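Local coordinates for small ribosomal subunit protein bS6 (Thermotoga maritima, PDB 1VMB), which probably binds 16S ribosomal RNA together with protein bS18, as a structural component of the small ribosomal subunit, at residues E18-N30 against F73-G87. Residues are numbered along the deposited sequence; the frame is centred on the assembly and turned at random.
Sequences ERIYESMFIIAPN and FNEGDYTVIYFRCDG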
loop_
_atom_site.group_PDB
_atom_site.type_symbol
_atom_site.label_atom_id
_atom_site.label_comp_id
_atom_site.label_asym_id
_atom_site.label_seq_id
_atom_site.Cartn_x
_atom_site.Cartn_y
_atom_site.Cartn_z
ATOM N N GLU A 18 7.195 13.843 -10.847
ATOM C CA GLU A 18 6.839 13.075 -9.665
ATOM C C GLU A 18 7.262 11.584 -9.796
ATOM O O GLU A 18 7.439 10.991 -10.888
ATOM C CB GLU A 18 5.402 13.290 -9.156
ATOM C CG GLU A 18 4.340 13.765 -10.143
ATOM C CD GLU A 18 3.972 12.709 -11.148
ATOM O OE1 GLU A 18 4.327 11.536 -10.881
ATOM O OE2 GLU A 18 3.335 13.038 -12.193
ATOM N N ARG A 19 7.438 11.025 -8.633
ATOM C CA ARG A 19 7.991 9.696 -8.496
ATOM C C ARG A 19 6.837 8.776 -8.318
ATOM O O ARG A 19 5.819 9.192 -7.744
ATOM C CB ARG A 19 8.903 9.690 -7.275
ATOM C CG ARG A 19 10.134 10.622 -7.417
ATOM C CD ARG A 19 11.023 10.626 -6.170
ATOM N NE ARG A 19 12.179 11.507 -6.337
ATOM C CZ ARG A 19 13.109 11.717 -5.399
ATOM N NH1 ARG A 19 13.023 11.110 -4.231
ATOM N NH2 ARG A 19 14.144 12.506 -5.654
ATOM N N ILE A 20 6.991 7.519 -8.750
ATOM C CA ILE A 20 5.908 6.553 -8.709
ATOM C C ILE A 20 6.237 5.476 -7.692
ATOM O O ILE A 20 7.328 4.929 -7.722
ATOM C CB ILE A 20 5.693 5.895 -10.142
ATOM C CG1 ILE A 20 5.402 6.930 -11.224
ATOM C CG2 ILE A 20 4.590 4.834 -10.133
ATOM C CD1 ILE A 20 5.468 6.392 -12.641
ATOM N N TYR A 21 5.279 5.170 -6.824
ATOM C CA TYR A 21 5.432 4.150 -5.782
ATOM C C TYR A 21 4.367 3.110 -5.782
ATOM O O TYR A 21 3.275 3.351 -6.278
ATOM C CB TYR A 21 5.370 4.861 -4.428
ATOM C CG TYR A 21 6.529 5.798 -4.245
ATOM C CD1 TYR A 21 6.448 7.135 -4.686
ATOM C CD2 TYR A 21 7.698 5.381 -3.660
ATOM C CE1 TYR A 21 7.513 8.012 -4.539
ATOM C CE2 TYR A 21 8.760 6.244 -3.524
ATOM C CZ TYR A 21 8.677 7.558 -3.962
ATOM O OH TYR A 21 9.777 8.416 -3.826
ATOM N N GLU A 22 4.731 1.911 -5.310
ATOM C CA GLU A 22 3.741 0.901 -4.905
ATOM C C GLU A 22 3.857 0.686 -3.426
ATOM O O GLU A 22 4.948 0.683 -2.864
ATOM C CB GLU A 22 3.869 -0.399 -5.688
ATOM C CG GLU A 22 5.112 -1.159 -5.357
ATOM C CD GLU A 22 5.184 -2.523 -5.980
ATOM O OE1 GLU A 22 4.695 -2.756 -7.122
ATOM O OE2 GLU A 22 5.746 -3.380 -5.284
ATOM N N SER A 23 2.706 0.472 -2.792
ATOM C CA SER A 23 2.690 0.024 -1.400
ATOM C C SER A 23 1.710 -1.085 -1.256
ATOM O O SER A 23 0.517 -0.908 -1.555
ATOM C CB SER A 23 2.309 1.166 -0.432
ATOM O OG SER A 23 2.572 0.781 0.914
ATOM N N MET A 24 2.210 -2.250 -0.829
ATOM C CA MET A 24 1.389 -3.447 -0.632
ATOM C C MET A 24 1.270 -3.603 0.853
ATOM O O MET A 24 2.294 -3.547 1.576
ATOM C CB MET A 24 2.035 -4.705 -1.235
ATOM C CG MET A 24 1.165 -5.969 -1.109
ATOM S SD MET A 24 2.015 -7.490 -1.562
ATOM C CE MET A 24 2.491 -7.987 0.076
ATOM N N PHE A 25 0.050 -3.815 1.332
ATOM C CA PHE A 25 -0.154 -4.079 2.745
ATOM C C PHE A 25 -1.127 -5.252 2.947
ATOM O O PHE A 25 -2.036 -5.425 2.122
ATOM C CB PHE A 25 -0.614 -2.834 3.492
ATOM C CG PHE A 25 -1.890 -2.207 2.956
ATOM C CD1 PHE A 25 -1.894 -1.345 1.846
ATOM C CD2 PHE A 25 -3.091 -2.435 3.576
ATOM C CE1 PHE A 25 -3.043 -0.809 1.408
ATOM C CE2 PHE A 25 -4.259 -1.892 3.115
ATOM C CZ PHE A 25 -4.241 -1.064 2.026
ATOM N N ILE A 26 -0.939 -6.037 4.022
ATOM C CA ILE A 26 -1.726 -7.248 4.252
ATOM C C ILE A 26 -2.413 -7.105 5.613
ATOM O O ILE A 26 -1.757 -6.876 6.600
ATOM C CB ILE A 26 -0.791 -8.497 4.255
ATOM C CG1 ILE A 26 -0.013 -8.561 2.940
ATOM C CG2 ILE A 26 -1.538 -9.765 4.511
ATOM C CD1 ILE A 26 1.017 -9.639 2.854
ATOM N N ILE A 27 -3.724 -7.252 5.639
ATOM C CA ILE A 27 -4.524 -7.155 6.826
ATOM C C ILE A 27 -4.784 -8.561 7.348
ATOM O O ILE A 27 -5.068 -9.550 6.585
ATOM C CB ILE A 27 -5.855 -6.382 6.536
ATOM C CG1 ILE A 27 -5.589 -4.970 5.935
ATOM C CG2 ILE A 27 -6.691 -6.335 7.794
ATOM C CD1 ILE A 27 -6.838 -4.265 5.383
ATOM N N ALA A 28 -4.686 -8.662 8.665
ATOM C CA ALA A 28 -4.935 -9.887 9.368
ATOM C C ALA A 28 -6.305 -10.451 9.031
ATOM O O ALA A 28 -7.328 -9.717 8.923
ATOM C CB ALA A 28 -4.840 -9.656 10.857
ATOM N N PRO A 29 -6.367 -11.764 8.927
ATOM C CA PRO A 29 -7.618 -12.398 8.518
ATOM C C PRO A 29 -8.722 -12.474 9.576
ATOM O O PRO A 29 -9.830 -12.841 9.240
ATOM C CB PRO A 29 -7.156 -13.789 8.081
ATOM C CG PRO A 29 -6.071 -14.075 9.043
ATOM C CD PRO A 29 -5.301 -12.768 9.145
ATOM N N ASN A 30 -8.429 -12.118 10.829
ATOM C CA ASN A 30 -9.435 -12.080 11.879
ATOM C C ASN A 30 -10.079 -10.695 12.044
ATOM O O ASN A 30 -10.861 -10.469 12.944
ATOM C CB ASN A 30 -8.850 -12.574 13.197
ATOM C CG ASN A 30 -7.702 -11.749 13.686
ATOM O OD1 ASN A 30 -7.146 -10.904 12.974
ATOM N ND2 ASN A 30 -7.292 -12.028 14.921
ATOM N N PHE A 73 -0.404 -15.928 11.537
ATOM C CA PHE A 73 -1.468 -16.188 10.540
ATOM C C PHE A 73 -0.911 -16.923 9.320
ATOM O O PHE A 73 0.272 -16.747 8.951
ATOM C CB PHE A 73 -2.133 -14.893 10.085
ATOM C CG PHE A 73 -2.756 -14.120 11.224
ATOM C CD1 PHE A 73 -3.920 -14.579 11.819
ATOM C CD2 PHE A 73 -2.145 -12.954 11.714
ATOM C CE1 PHE A 73 -4.507 -13.894 12.865
ATOM C CE2 PHE A 73 -2.745 -12.240 12.758
ATOM C CZ PHE A 73 -3.915 -12.724 13.337
ATOM N N ASN A 74 -1.776 -17.680 8.665
ATOM C CA ASN A 74 -1.395 -18.450 7.487
ATOM C C ASN A 74 -1.921 -17.832 6.174
ATOM O O ASN A 74 -1.619 -18.326 5.093
ATOM C CB ASN A 74 -1.950 -19.850 7.640
ATOM C CG ASN A 74 -1.404 -20.552 8.879
ATOM O OD1 ASN A 74 -0.181 -20.664 9.051
ATOM N ND2 ASN A 74 -2.289 -21.025 9.725
ATOM N N GLU A 75 -2.712 -16.773 6.293
ATOM C CA GLU A 75 -3.280 -16.025 5.167
ATOM C C GLU A 75 -3.578 -14.615 5.580
ATOM O O GLU A 75 -3.588 -14.302 6.739
ATOM C CB GLU A 75 -4.592 -16.665 4.717
ATOM C CG GLU A 75 -5.648 -16.685 5.813
ATOM C CD GLU A 75 -6.952 -17.318 5.387
ATOM O OE1 GLU A 75 -7.084 -17.708 4.188
ATOM O OE2 GLU A 75 -7.875 -17.426 6.259
ATOM N N GLY A 76 -3.808 -13.746 4.610
ATOM C CA GLY A 76 -4.110 -12.344 4.921
ATOM C C GLY A 76 -4.692 -11.670 3.700
ATOM O O GLY A 76 -4.699 -12.275 2.623
ATOM N N ASP A 77 -5.256 -10.466 3.913
ATOM C CA ASP A 77 -6.025 -9.793 2.849
ATOM C C ASP A 77 -5.094 -8.762 2.226
ATOM O O ASP A 77 -4.720 -7.812 2.890
ATOM C CB ASP A 77 -7.275 -9.163 3.456
ATOM C CG ASP A 77 -8.174 -8.530 2.443
ATOM O OD1 ASP A 77 -7.775 -8.385 1.274
ATOM O OD2 ASP A 77 -9.364 -8.211 2.722
ATOM N N TYR A 78 -4.760 -8.994 0.959
ATOM C CA TYR A 78 -3.771 -8.149 0.226
ATOM C C TYR A 78 -4.425 -6.985 -0.500
ATOM O O TYR A 78 -5.442 -7.179 -1.245
ATOM C CB TYR A 78 -3.045 -8.988 -0.824
ATOM C CG TYR A 78 -1.942 -9.952 -0.365
ATOM C CD1 TYR A 78 -2.231 -11.044 0.433
ATOM C CD2 TYR A 78 -0.648 -9.848 -0.840
ATOM C CE1 TYR A 78 -1.281 -11.969 0.738
ATOM C CE2 TYR A 78 0.346 -10.792 -0.532
ATOM C CZ TYR A 78 0.038 -11.827 0.292
ATOM O OH TYR A 78 0.942 -12.834 0.594
ATOM N N THR A 79 -3.750 -5.836 -0.409
ATOM C CA THR A 79 -4.071 -4.685 -1.206
ATOM C C THR A 79 -2.773 -4.084 -1.695
ATOM O O THR A 79 -1.823 -4.066 -0.938
ATOM C CB THR A 79 -4.794 -3.647 -0.379
ATOM O OG1 THR A 79 -5.963 -4.201 0.214
ATOM C CG2 THR A 79 -5.267 -2.561 -1.237
ATOM N N VAL A 80 -2.745 -3.609 -2.955
ATOM C CA VAL A 80 -1.599 -2.796 -3.432
ATOM C C VAL A 80 -2.132 -1.456 -3.902
ATOM O O VAL A 80 -3.169 -1.432 -4.611
ATOM C CB VAL A 80 -0.867 -3.439 -4.559
ATOM C CG1 VAL A 80 0.428 -2.660 -4.842
ATOM C CG2 VAL A 80 -0.516 -4.900 -4.258
ATOM N N ILE A 81 -1.466 -0.359 -3.555
ATOM C CA ILE A 81 -1.886 0.967 -3.981
ATOM C C ILE A 81 -0.723 1.541 -4.757
ATOM O O ILE A 81 0.384 1.493 -4.224
ATOM C CB ILE A 81 -2.228 1.883 -2.790
ATOM C CG1 ILE A 81 -3.445 1.338 -2.060
ATOM C CG2 ILE A 81 -2.505 3.277 -3.264
ATOM C CD1 ILE A 81 -3.747 2.073 -0.749
ATOM N N TYR A 82 -0.989 2.029 -5.960
ATOM C CA TYR A 82 -0.017 2.694 -6.797
ATOM C C TYR A 82 -0.276 4.164 -6.717
ATOM O O TYR A 82 -1.418 4.598 -6.928
ATOM C CB TYR A 82 -0.132 2.227 -8.234
ATOM C CG TYR A 82 0.124 0.731 -8.358
ATOM C CD1 TYR A 82 1.400 0.233 -8.534
ATOM C CD2 TYR A 82 -0.909 -0.164 -8.214
ATOM C CE1 TYR A 82 1.636 -1.186 -8.631
ATOM C CE2 TYR A 82 -0.708 -1.570 -8.328
ATOM C CZ TYR A 82 0.566 -2.063 -8.524
ATOM O OH TYR A 82 0.751 -3.456 -8.613
ATOM N N PHE A 83 0.761 4.926 -6.389
ATOM C CA PHE A 83 0.596 6.376 -6.237
ATOM C C PHE A 83 1.833 7.158 -6.679
ATOM O O PHE A 83 2.910 6.611 -6.856
ATOM C CB PHE A 83 0.220 6.753 -4.795
ATOM C CG PHE A 83 1.292 6.464 -3.777
ATOM C CD1 PHE A 83 1.376 5.220 -3.207
ATOM C CD2 PHE A 83 2.163 7.459 -3.330
ATOM C CE1 PHE A 83 2.313 4.945 -2.220
ATOM C CE2 PHE A 83 3.125 7.163 -2.336
ATOM C CZ PHE A 83 3.203 5.915 -1.812
ATOM N N ARG A 84 1.683 8.460 -6.815
ATOM C CA ARG A 84 2.829 9.316 -7.221
ATOM C C ARG A 84 2.905 10.460 -6.226
ATOM O O ARG A 84 1.885 10.973 -5.747
ATOM C CB ARG A 84 2.731 9.815 -8.675
ATOM C CG ARG A 84 1.484 10.405 -9.091
ATOM C CD ARG A 84 1.273 10.486 -10.642
ATOM N NE ARG A 84 1.667 9.239 -11.279
ATOM C CZ ARG A 84 1.308 8.874 -12.498
ATOM N NH1 ARG A 84 0.486 9.640 -13.226
ATOM N NH2 ARG A 84 1.734 7.717 -12.983
ATOM N N CYS A 85 4.132 10.829 -5.890
ATOM C CA CYS A 85 4.342 11.950 -5.044
ATOM C C CYS A 85 5.783 12.415 -5.246
ATOM O O CYS A 85 6.499 11.842 -6.029
ATOM C CB CYS A 85 4.061 11.570 -3.608
ATOM S SG CYS A 85 5.277 10.396 -2.949
ATOM N N ASP A 86 6.176 13.467 -4.538
ATOM C CA ASP A 86 7.517 14.041 -4.668
ATOM C C ASP A 86 8.590 13.337 -3.862
ATOM O O ASP A 86 9.766 13.727 -3.915
ATOM C CB ASP A 86 7.491 15.533 -4.322
ATOM C CG ASP A 86 7.210 15.833 -2.840
ATOM O OD1 ASP A 86 7.149 14.931 -1.946
ATOM O OD2 ASP A 86 7.012 17.044 -2.508
ATOM N N GLY A 87 8.177 12.302 -3.162
ATOM C CA GLY A 87 9.052 11.440 -2.372
ATOM C C GLY A 87 9.469 12.014 -1.029
ATOM O O GLY A 87 10.324 11.420 -0.338
HETATM O O HOH W 1 2.717 -4.724 -7.384
HETATM O O HOH W 2 -4.967 -5.156 2.628
#
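Five hydrogen-bonded pairs, from Arg19 with Cys85 to Ile27 with Asp77, join strand 19-27 antiparallel to strand 75-85, the two central strands of the four-stranded S6 sheet. Each pair exchanges two N-H···O bonds; the straightest runs from Tyr21 N to Phe83 O (2.8 Å, 175°). On its other edge strand 19-27 pairs with 103-110, as where Glu22 bonds Phe109; Ile20 N instead bonds Glu115 OE2. One water bridges the strands, donating to Phe25 O and Asp77 O and accepting from Thr79 OG1 at 2.8 Å. Asp77 turns both oxygens to arginines, Arg36 and Arg60. Glu18 OE1 meets Arg84 NE by charge alone, 3.5 Å away and well out of the guanidinium plane; Asp56 and Glu118 also pair with this arginine. Phe83 CG sits between its backbone N and carbonyl carbon (chi1 66°), which brings the ring across toward strand 19-27, where its face takes Tyr21 CB. Past the end of strand 19-27, Pro29 CD lies over the Phe73 ring, 3.8 Å from its centroid, and Ala28 CB sits off-centre. A serine at Phe73 would probably leave Pro29 and Ala28 without their apolar cover. Glu75 O, 3.3 Å from Pro29 CD, is buried with no polar partner in the model. The chemistry thus contrasts paired strands, whose facing amides and carbonyls satisfy one another, with a Pro29-Phe73 end held chiefly by apolar packing.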